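Local coordinates for protein transcriptional regulator I2 (Pseudomonas fluorescens A506, PDB 4MO7) that acts as a superantigen associated with Crohn's disease and, as a TetR-family protein, probably binds DNA to regulate transcription, at residues L146-V149 / Y150-W154; E160-A164 / G165-G169; V171-T174 / R175-L178; T196-E199 / L200-A204. All coordinates share one frame; numbering follows the deposited sequence. Where two conformers were deposited one is given.

Contact 1: residues L146-V149 / Y150-W154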
loop_
_atom_site.group_PDB
_atom_site.type_symbol
_atom_site.label_atom_id
_atom_site.label_comp_id
_atom_site.label_asym_id
_atom_site.label_seq_id
_atom_site.Cartn_x
_atom_site.Cartn_y
_atom_site.Cartn_z
ATOM N N LEU A 146 -10.895 12.519 13.469
ATOM C CA LEU A 146 -10.913 11.266 14.234
ATOM C C LEU A 146 -9.684 10.428 13.925
ATOM O O LEU A 146 -9.150 9.740 14.818
ATOM C CB LEU A 146 -12.154 10.438 13.913
ATOM C CG LEU A 146 -13.423 11.179 14.320
ATOM C CD1 LEU A 146 -14.631 10.305 14.062
ATOM C CD2 LEU A 146 -13.374 11.513 15.803
ATOM N N ARG A 147 -9.280 10.405 12.660
ATOM C CA ARG A 147 -8.068 9.637 12.296
ATOM C C ARG A 147 -6.865 10.220 13.052
ATOM O O ARG A 147 -5.981 9.481 13.452
ATOM C CB ARG A 147 -7.802 9.752 10.802
ATOM C CG ARG A 147 -6.442 9.265 10.403
ATOM C CD ARG A 147 -6.383 7.778 10.490
ATOM N NE ARG A 147 -5.414 7.277 9.529
ATOM C CZ ARG A 147 -4.854 6.082 9.609
ATOM N NH1 ARG A 147 -5.173 5.279 10.614
ATOM N NH2 ARG A 147 -3.979 5.689 8.687
ATOM N N ASP A 148 -6.848 11.537 13.255
ATOM C CA ASP A 148 -5.735 12.172 13.976
ATOM C C ASP A 148 -5.625 11.590 15.368
ATOM O O ASP A 148 -4.504 11.272 15.822
ATOM C CB ASP A 148 -5.940 13.701 14.079
ATOM C CG ASP A 148 -4.732 14.421 14.638
ATOM O OD1 ASP A 148 -3.594 13.974 14.403
ATOM O OD2 ASP A 148 -4.913 15.477 15.288
ATOM N N VAL A 149 -6.759 11.463 16.054
ATOM C CA VAL A 149 -6.785 10.926 17.442
ATOM C C VAL A 149 -6.300 9.478 17.457
ATOM O O VAL A 149 -5.524 9.051 18.360
ATOM C CB VAL A 149 -8.183 11.021 18.025
ATOM C CG1 VAL A 149 -8.263 10.282 19.315
ATOM C CG2 VAL A 149 -8.548 12.528 18.209
ATOM N N TYR A 150 -6.735 8.718 16.446
ATOM C CA TYR A 150 -6.308 7.314 16.294
ATOM C C TYR A 150 -4.816 7.269 16.163
ATOM O O TYR A 150 -4.151 6.471 16.809
ATOM C CB TYR A 150 -6.970 6.760 15.029
ATOM C CG TYR A 150 -6.573 5.339 14.625
ATOM C CD1 TYR A 150 -5.465 5.100 13.819
ATOM C CD2 TYR A 150 -7.390 4.276 14.979
ATOM C CE1 TYR A 150 -5.151 3.763 13.394
ATOM C CE2 TYR A 150 -7.096 2.976 14.556
ATOM C CZ TYR A 150 -5.970 2.739 13.813
ATOM O OH TYR A 150 -5.713 1.429 13.471
ATOM N N GLU A 151 -4.265 8.161 15.355
ATOM C CA GLU A 151 -2.820 8.142 15.159
ATOM C C GLU A 151 -2.079 8.539 16.401
ATOM O O GLU A 151 -0.958 8.087 16.618
ATOM C CB GLU A 151 -2.347 8.979 13.967
ATOM C CG GLU A 151 -2.789 8.460 12.589
ATOM C CD GLU A 151 -2.122 7.125 12.247
ATOM O OE1 GLU A 151 -0.922 6.966 12.589
ATOM O OE2 GLU A 151 -2.856 6.260 11.696
ATOM N N GLN A 152 -2.647 9.466 17.188
ATOM C CA GLN A 152 -1.978 9.870 18.407
ATOM C C GLN A 152 -1.871 8.712 19.403
ATOM O O GLN A 152 -0.907 8.624 20.134
ATOM C CB GLN A 152 -2.701 11.102 19.042
ATOM C CG GLN A 152 -2.570 12.304 18.098
ATOM C CD GLN A 152 -2.940 13.607 18.785
ATOM O OE1 GLN A 152 -3.723 13.578 19.737
ATOM N NE2 GLN A 152 -2.362 14.748 18.330
ATOM N N ILE A 153 -2.813 7.785 19.388
ATOM C CA ILE A 153 -2.685 6.589 20.266
ATOM C C ILE A 153 -1.462 5.744 19.835
ATOM O O ILE A 153 -0.625 5.339 20.677
ATOM C CB ILE A 153 -3.939 5.716 20.181
ATOM C CG1 ILE A 153 -5.146 6.403 20.845
ATOM C CG2 ILE A 153 -3.709 4.395 20.917
ATOM C CD1 ILE A 153 -6.382 5.551 20.557
ATOM N N TRP A 154 -1.325 5.540 18.528
ATOM C CA TRP A 154 -0.127 4.876 17.992
ATOM C C TRP A 154 1.150 5.586 18.370
ATOM O O TRP A 154 2.150 4.954 18.833
ATOM C CB TRP A 154 -0.152 4.771 16.491
ATOM C CG TRP A 154 -0.931 3.643 15.950
ATOM C CD1 TRP A 154 -2.244 3.615 15.536
ATOM C CD2 TRP A 154 -0.419 2.325 15.776
ATOM N NE1 TRP A 154 -2.582 2.344 15.085
ATOM C CE2 TRP A 154 -1.464 1.529 15.224
ATOM C CE3 TRP A 154 0.825 1.738 16.057
ATOM C CZ2 TRP A 154 -1.287 0.169 14.920
ATOM C CZ3 TRP A 154 1.005 0.398 15.727
ATOM C CH2 TRP A 154 -0.060 -0.368 15.175
#

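Contact 2: residues E160-A164 / G165-G169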
loop_
_atom_site.group_PDB
_atom_site.type_symbol
_atom_site.label_atom_id
_atom_site.label_comp_id
_atom_site.label_asym_id
_atom_site.label_seq_id
_atom_site.Cartn_x
_atom_site.Cartn_y
_atom_site.Cartn_z
ATOM N N GLU A 160 6.303 5.320 23.886
ATOM C CA GLU A 160 6.665 4.505 25.077
ATOM C C GLU A 160 7.705 3.433 24.748
ATOM O O GLU A 160 8.683 3.214 25.504
ATOM C CB GLU A 160 5.439 3.757 25.625
ATOM C CG GLU A 160 4.397 4.625 26.216
ATOM C CD GLU A 160 3.066 3.860 26.442
ATOM O OE1 GLU A 160 2.058 4.531 26.668
ATOM O OE2 GLU A 160 3.009 2.597 26.394
ATOM N N ALA A 161 7.487 2.738 23.640
ATOM C CA ALA A 161 8.423 1.692 23.179
ATOM C C ALA A 161 9.805 2.233 22.939
ATOM O O ALA A 161 10.777 1.576 23.323
ATOM C CB ALA A 161 7.928 0.956 21.925
ATOM N N LYS A 162 9.882 3.396 22.285
ATOM C CA LYS A 162 11.143 4.053 21.972
ATOM C C LYS A 162 11.828 4.408 23.307
ATOM O O LYS A 162 13.019 4.191 23.470
ATOM C CB LYS A 162 10.841 5.349 21.206
ATOM C CG LYS A 162 12.057 6.228 20.884
ATOM C CD LYS A 162 12.968 5.566 19.870
ATOM C CE LYS A 162 14.023 6.543 19.256
ATOM N NZ LYS A 162 14.897 5.709 18.369
ATOM N N ALA A 163 11.078 5.019 24.235
ATOM C CA ALA A 163 11.641 5.368 25.546
ATOM C C ALA A 163 12.195 4.165 26.313
ATOM O O ALA A 163 13.226 4.302 26.969
ATOM C CB ALA A 163 10.618 6.166 26.410
ATOM N N ALA A 164 11.516 3.007 26.273
ATOM C CA ALA A 164 11.997 1.772 26.936
ATOM C C ALA A 164 13.124 1.043 26.175
ATOM O O ALA A 164 13.646 0.036 26.667
ATOM C CB ALA A 164 10.828 0.798 27.175
ATOM N N GLY A 165 13.469 1.511 24.973
ATOM C CA GLY A 165 14.574 0.916 24.209
ATOM C C GLY A 165 14.226 -0.175 23.210
ATOM O O GLY A 165 15.118 -0.920 22.763
ATOM N N TYR A 166 12.934 -0.313 22.871
ATOM C CA TYR A 166 12.440 -1.327 21.937
ATOM C C TYR A 166 12.408 -0.923 20.461
ATOM O O TYR A 166 12.194 -1.756 19.626
ATOM C CB TYR A 166 11.002 -1.739 22.309
ATOM C CG TYR A 166 10.889 -2.536 23.592
ATOM C CD1 TYR A 166 10.962 -1.925 24.832
ATOM C CD2 TYR A 166 10.664 -3.900 23.548
ATOM C CE1 TYR A 166 10.869 -2.669 26.002
ATOM C CE2 TYR A 166 10.534 -4.644 24.705
ATOM C CZ TYR A 166 10.651 -4.029 25.915
ATOM O OH TYR A 166 10.521 -4.802 27.050
ATOM N N ILE A 167 12.601 0.352 20.146
ATOM C CA ILE A 167 12.481 0.790 18.756
ATOM C C ILE A 167 13.751 1.538 18.416
ATOM O O ILE A 167 14.175 2.430 19.184
ATOM C CB ILE A 167 11.263 1.722 18.653
ATOM C CG1 ILE A 167 9.982 0.874 18.712
ATOM C CG2 ILE A 167 11.285 2.548 17.362
ATOM C CD1 ILE A 167 8.741 1.687 18.521
ATOM N N ARG A 168 14.362 1.160 17.288
ATOM C CA ARG A 168 15.673 1.668 16.886
ATOM C C ARG A 168 15.558 3.010 16.191
ATOM O O ARG A 168 16.417 3.887 16.388
ATOM C CB ARG A 168 16.376 0.662 15.946
ATOM C CG ARG A 168 16.376 -0.775 16.451
ATOM C CD ARG A 168 17.277 -1.639 15.558
ATOM N NE ARG A 168 18.598 -1.042 15.551
ATOM C CZ ARG A 168 19.407 -0.982 14.503
ATOM N NH1 ARG A 168 19.067 -1.544 13.341
ATOM N NH2 ARG A 168 20.587 -0.373 14.633
ATOM N N GLY A 169 14.513 3.168 15.383
ATOM C CA GLY A 169 14.391 4.341 14.512
ATOM C C GLY A 169 13.482 5.471 15.009
ATOM O O GLY A 169 13.096 5.522 16.185
HETATM O O HOH W 1 14.324 2.616 21.724
HETATM O O HOH W 2 16.206 3.832 20.507
#

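Contact 3: residues V171-T174 / R175-L178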
loop_
_atom_site.group_PDB
_atom_site.type_symbol
_atom_site.label_atom_id
_atom_site.label_comp_id
_atom_site.label_asym_id
_atom_site.label_seq_id
_atom_site.Cartn_x
_atom_site.Cartn_y
_atom_site.Cartn_z
ATOM N N VAL A 171 10.192 7.567 15.672
ATOM C CA VAL A 171 8.878 7.042 16.016
ATOM C C VAL A 171 7.866 7.331 14.912
ATOM O O VAL A 171 7.027 6.475 14.598
ATOM C CB VAL A 171 8.371 7.643 17.324
ATOM C CG1 VAL A 171 6.893 7.323 17.489
ATOM C CG2 VAL A 171 9.157 7.062 18.505
ATOM N N PHE A 172 7.900 8.542 14.331
ATOM C CA PHE A 172 6.895 8.881 13.362
ATOM C C PHE A 172 7.118 8.081 12.106
ATOM O O PHE A 172 6.141 7.661 11.484
ATOM C CB PHE A 172 7.014 10.343 12.970
ATOM C CG PHE A 172 6.883 11.269 14.159
ATOM C CD1 PHE A 172 5.626 11.597 14.611
ATOM C CD2 PHE A 172 8.016 11.738 14.833
ATOM C CE1 PHE A 172 5.461 12.431 15.717
ATOM C CE2 PHE A 172 7.865 12.580 15.951
ATOM C CZ PHE A 172 6.597 12.888 16.403
ATOM N N ILE A 173 8.381 7.879 11.746
ATOM C CA ILE A 173 8.698 7.171 10.482
ATOM C C ILE A 173 8.398 5.675 10.704
ATOM O O ILE A 173 7.862 4.999 9.807
ATOM C CB ILE A 173 10.152 7.405 9.998
ATOM C CG1 ILE A 173 10.366 8.910 9.638
ATOM C CG2 ILE A 173 10.466 6.472 8.760
ATOM C CD1 ILE A 173 9.168 9.629 9.110
ATOM N N THR A 174 8.678 5.183 11.905
ATOM C CA THR A 174 8.352 3.784 12.237
ATOM C C THR A 174 6.846 3.595 12.031
ATOM O O THR A 174 6.385 2.584 11.449
ATOM C CB THR A 174 8.730 3.431 13.666
ATOM O OG1 THR A 174 10.151 3.487 13.780
ATOM C CG2 THR A 174 8.281 2.012 14.009
ATOM N N ARG A 175 6.045 4.580 12.463
ATOM C CA ARG A 175 4.597 4.409 12.262
ATOM C C ARG A 175 4.206 4.436 10.766
ATOM O O ARG A 175 3.385 3.606 10.319
ATOM C CB ARG A 175 3.826 5.485 13.050
ATOM C CG ARG A 175 2.307 5.549 12.748
ATOM C CD ARG A 175 1.608 4.177 13.090
ATOM N NE ARG A 175 0.192 4.305 12.629
ATOM C CZ ARG A 175 -0.604 3.286 12.302
ATOM N NH1 ARG A 175 -0.140 2.022 12.334
ATOM N NH2 ARG A 175 -1.815 3.542 11.829
ATOM N N ARG A 176 4.822 5.338 9.978
ATOM C CA ARG A 176 4.549 5.388 8.535
ATOM C C ARG A 176 4.892 4.027 7.867
ATOM O O ARG A 176 4.158 3.574 7.009
ATOM C CB ARG A 176 5.408 6.426 7.875
ATOM C CG ARG A 176 5.260 7.856 8.436
ATOM C CD ARG A 176 4.020 8.430 7.924
ATOM N NE ARG A 176 4.047 9.896 8.091
ATOM C CZ ARG A 176 3.125 10.691 7.560
ATOM N NH1 ARG A 176 3.173 12.009 7.730
ATOM N NH2 ARG A 176 2.149 10.150 6.855
ATOM N N PHE A 177 5.997 3.402 8.258
ATOM C CA PHE A 177 6.393 2.113 7.617
ATOM C C PHE A 177 5.411 1.051 8.069
ATOM O O PHE A 177 4.973 0.211 7.288
ATOM C CB PHE A 177 7.796 1.689 8.128
ATOM C CG PHE A 177 8.989 2.430 7.474
ATOM C CD1 PHE A 177 8.950 2.910 6.185
ATOM C CD2 PHE A 177 10.153 2.617 8.214
ATOM C CE1 PHE A 177 10.094 3.597 5.601
ATOM C CE2 PHE A 177 11.283 3.251 7.682
ATOM C CZ PHE A 177 11.257 3.768 6.397
ATOM N N LEU A 178 5.072 1.031 9.351
ATOM C CA LEU A 178 4.126 0.027 9.858
ATOM C C LEU A 178 2.727 0.167 9.252
ATOM O O LEU A 178 2.048 -0.836 8.907
ATOM C CB LEU A 178 4.085 0.087 11.417
ATOM C CG LEU A 178 3.444 -1.058 12.179
ATOM C CD1 LEU A 178 4.113 -2.425 11.876
ATOM C CD2 LEU A 178 3.491 -0.727 13.685
#

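Contact 4: residues T196-E199 / L200-A204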
loop_
_atom_site.group_PDB
_atom_site.type_symbol
_atom_site.label_atom_id
_atom_site.label_comp_id
_atom_site.label_asym_id
_atom_site.label_seq_id
_atom_site.Cartn_x
_atom_site.Cartn_y
_atom_site.Cartn_z
ATOM N N THR A 196 -2.540 -17.399 10.616
ATOM C CA THR A 196 -3.684 -16.769 11.270
ATOM C C THR A 196 -3.366 -15.302 11.514
ATOM O O THR A 196 -2.206 -14.900 11.418
ATOM C CB THR A 196 -3.975 -17.375 12.612
ATOM O OG1 THR A 196 -2.922 -17.022 13.493
ATOM C CG2 THR A 196 -4.035 -18.922 12.504
ATOM N N LEU A 197 -4.385 -14.518 11.849
ATOM C CA LEU A 197 -4.164 -13.085 12.026
ATOM C C LEU A 197 -3.320 -12.844 13.257
ATOM O O LEU A 197 -2.493 -11.916 13.325
ATOM C CB LEU A 197 -5.512 -12.364 12.165
ATOM C CG LEU A 197 -5.255 -10.877 11.969
ATOM C CD1 LEU A 197 -6.175 -10.325 10.875
ATOM C CD2 LEU A 197 -5.377 -10.127 13.305
ATOM N N GLU A 198 -3.519 -13.659 14.282
ATOM C CA GLU A 198 -2.675 -13.513 15.449
ATOM C C GLU A 198 -1.190 -13.790 15.126
ATOM O O GLU A 198 -0.285 -13.105 15.616
ATOM C CB GLU A 198 -3.154 -14.434 16.578
ATOM C CG GLU A 198 -2.393 -14.228 17.882
ATOM C CD GLU A 198 -2.686 -12.864 18.565
ATOM O OE1 GLU A 198 -3.718 -12.234 18.226
ATOM O OE2 GLU A 198 -1.896 -12.437 19.449
ATOM N N GLU A 199 -0.924 -14.814 14.340
ATOM C CA GLU A 199 0.449 -15.094 13.926
ATOM C C GLU A 199 1.018 -13.955 13.099
ATOM O O GLU A 199 2.178 -13.577 13.270
ATOM C CB GLU A 199 0.485 -16.397 13.151
ATOM C CG GLU A 199 0.283 -17.572 14.115
ATOM C CD GLU A 199 0.001 -18.888 13.378
ATOM O OE1 GLU A 199 -0.226 -18.860 12.153
ATOM O OE2 GLU A 199 -0.012 -19.951 14.035
ATOM N N LEU A 200 0.181 -13.403 12.211
ATOM C CA LEU A 200 0.588 -12.241 11.396
ATOM C C LEU A 200 0.955 -11.050 12.301
ATOM O O LEU A 200 1.979 -10.370 12.097
ATOM C CB LEU A 200 -0.542 -11.876 10.422
ATOM C CG LEU A 200 -0.279 -10.729 9.425
ATOM C CD1 LEU A 200 0.867 -11.087 8.431
ATOM C CD2 LEU A 200 -1.548 -10.341 8.682
ATOM N N ALA A 201 0.131 -10.805 13.319
ATOM C CA ALA A 201 0.386 -9.682 14.250
ATOM C C ALA A 201 1.692 -9.923 15.020
ATOM O O ALA A 201 2.478 -9.017 15.217
ATOM C CB ALA A 201 -0.831 -9.516 15.232
ATOM N N GLU A 202 1.919 -11.158 15.462
ATOM C CA GLU A 202 3.171 -11.533 16.109
ATOM C C GLU A 202 4.387 -11.324 15.228
ATOM O O GLU A 202 5.413 -10.855 15.718
ATOM C CB GLU A 202 3.085 -13.030 16.560
ATOM C CG GLU A 202 2.023 -13.177 17.709
ATOM C CD GLU A 202 1.900 -14.594 18.290
ATOM O OE1 GLU A 202 2.408 -15.560 17.681
ATOM O OE2 GLU A 202 1.281 -14.736 19.366
ATOM N N GLU A 203 4.271 -11.638 13.949
ATOM C CA GLU A 203 5.377 -11.435 13.015
ATOM C C GLU A 203 5.589 -9.945 12.865
ATOM O O GLU A 203 6.730 -9.514 12.853
ATOM C CB GLU A 203 5.114 -12.052 11.651
ATOM C CG GLU A 203 5.253 -13.530 11.586
ATOM C CD GLU A 203 6.714 -14.001 11.720
ATOM O OE1 GLU A 203 7.665 -13.292 11.251
ATOM O OE2 GLU A 203 6.875 -15.107 12.294
ATOM N N ALA A 204 4.513 -9.148 12.801
ATOM C CA ALA A 204 4.708 -7.679 12.746
ATOM C C ALA A 204 5.416 -7.111 13.960
ATOM O O ALA A 204 6.239 -6.216 13.836
ATOM C CB ALA A 204 3.367 -6.884 12.505
#

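Contact 1: residues L146-V149 / Y150-W154
Glu151 reaches back one helical turn to Arg147, and its side chain can be followed atom by atom. CB starts 3.7 Å from Arg147 O, the carbonyl oxygen that takes the backbone bond of Glu151 N at 2.9 Å. CG packs closer to that same oxygen, with 3.5 Å between Glu151 CG and Arg147 O. A bend at the next bond (chi2 -67°) then turns the chain, and Glu151 CD arrives over the centre of one face of the Arg147 guanidinium. The two flat groups stand almost perpendicular, their planes 82° apart. At the tip, OE2 makes a salt bridge with NH1 of Arg147, modelled at 2.7 Å. It lies well out of the guanidinium plane, where no N-H points at it, so the attraction is one of charge; the exact position of this oxygen is doubtful, because it is modelled too close to Arg147 CZ. The other oxygen, OE1, forms a salt bridge with Arg175 on helix 171-183, so this carboxylate sits between two arginines.

Tyr150 meets the same guanidinium from another side: its CE1 lies at the guanidinium edge, 3.2 Å from Arg147 NH1, with the two planes 36° apart. Beyond the ring, the hydroxyl of Tyr150 is hydrogen-bonded to Glu113. Leu146, Val149 and Ile153, on a different face of the helix, pack against helix 73-97. An acidic and a basic residue four positions apart make the familiar i to i+4 salt bridge of an alpha-helix, here within the all-helical C-terminal domain of a TetR-type protein.

Contact 2: residues E160-A164 / G165-G169
The side chain of Lys162 leaves the helix with CG anti to the backbone N (chi1 176°), bends at the next bond (chi2 68°) and runs out straight from there, which carries its ammonium group over the following loop to Gly169. NZ donates to Gly169 O at 2.8 Å, coming from above the carbonyl plane. On the way, the aliphatic part of the lysine passes along the carbonyl of Ile167, to whose oxygen NZ makes a further, weak bond. That oxygen is well supplied: one water donates to it while accepting from NZ, and a second donates both to Ile167 O at 2.6 Å and to Lys162 O at 2.7 Å, tying the last helical turn to the loop.

The helix itself ends in a Schellman motif. Tyr166 N reaches back to Ala161 O at 2.9 Å, and Gly165 N to Lys162 O at 3.1 Å, the latter from well above the carbonyl plane. Gly165 takes a positive phi of 93°, the left-handed turn that closes a Schellman motif and that glycine adopts readily. After the turn, Ile167 folds back so that its CD1 packs 3.6 Å from Ala161 CB. Tyr166 instead offers its ring edge to Ala164, with CD1 3.6 Å from the methyl CB.

Arg168 turns away to a salt bridge with Asp212 of the second subunit. Within its own chain, this helix end is packed on by helix 102-110, where Val102 and Val106 touch Ala161, and by helix 171-183, where Val171 meets Lys162 and Thr174 meets Ile167.

Contact 3: residues V171-T174 / R175-L178
Ile173 lays its CG2 methyl over one face of the Phe177 ring, one turn further along the same helix. The methyl stands 3.5 Å above the ring plane but off centre, displaced toward the rim. Its nearest ring atom is CE2, with 3.5 Å between Ile173 CG2 and Phe177 CE2, and the line from methyl to ring centroid leans 27° off the normal, a CH-pi contact. CG2 gets there because it is the branch set anti to the backbone N, beside the carbonyl carbon; the ring also stays near the backbone, Phe177 CG lying 3.6 Å from Ile173 O. That oxygen accepts from Phe177 N at 2.9 Å.

The other branch of Ile173 leads toward Arg176, whose CG lies 4.3 Å from Ile173 CD1. Arg176 CG also tucks against the carbonyl of the preceding turn, 3.2 Å from Phe172 O. Arg175 departs in another direction, its guanidinium forming salt bridges with Glu151 and Glu113, while Thr174 OG1 bonds to Asp170 O at the helix start.

The two faces of this helix thus have different neighbours. Ile173 and Arg176 pack on Trp188 of the second subunit, and Phe177 on Met207 of that subunit. Val171, Arg175 and Leu178 lie against helix 137-163 of their own chain, touching Lys162, Tyr150 and Leu158, and Trp154 respectively.

Contact 4: residues T196-E199 / L200-A204
Two carboxylates of like charge come within 3.9 Å of each other, measured from Glu198 OE2 to Glu202 OE2, one turn apart on the same helix. They do not lie flat together: their planes stand 81° apart. Glu198 bends at its second torsion (chi2 69°), which brings its carboxylate round beside that of Glu202, whose chain is extended beyond CG. Glu202 CG meanwhile rests against the backbone of the earlier turn, 3.1 Å from Glu198 O. Part of the charge is answered from outside, since Glu198 OE1 forms a salt bridge with Arg111.

The start of the helix is closed by a capping box. Thr196 holds the N-cap, and its OG1 accepts from Glu199 N at 3.1 Å. In return Thr196 N donates to Glu199 OE1, also at 3.1 Å and nearly straight at 172°, meeting the oxygen from above the carboxylate plane. The first main-chain bond of the helix, Leu200 N to Thr196 O at 2.9 Å, follows directly.

Leu197, Leu200 and Ala201 press on Leu114 of helix 114-117. Leu200 and Ala204 also touch Phe177 of the second subunit, and Glu203 OE1 accepts from Asp170 N of that subunit.

Four glutamates in the first two turns thus place negative charge near the amino end of a helix, where the helix dipole probably favours it, and the closeness of Glu198 to Glu202 may be eased by Arg111 and might otherwise raise the affinity of one carboxylate for a proton.

Along the chain the four contacts come in series, all within the TetR-like C-terminal domain. Contacts 1 and 2 share helix 137-163, with centres about 19 Å apart and no touch between them. Contact 3, on the next helix, 171-183, meets both: its centre is about 13 Å from that of contact 1, which it joins through the Glu151–Arg175 salt bridge and the packing of Trp154 on Leu178, and about 12 Å from that of contact 2. Contact 4, on helix 197-208, touches none of the others within the chain. Contacts 2, 3 and 4 all reach the second subunit, so helices 171-183 and 197-208, together with the loop leading into the first of them, help build the dimer interface.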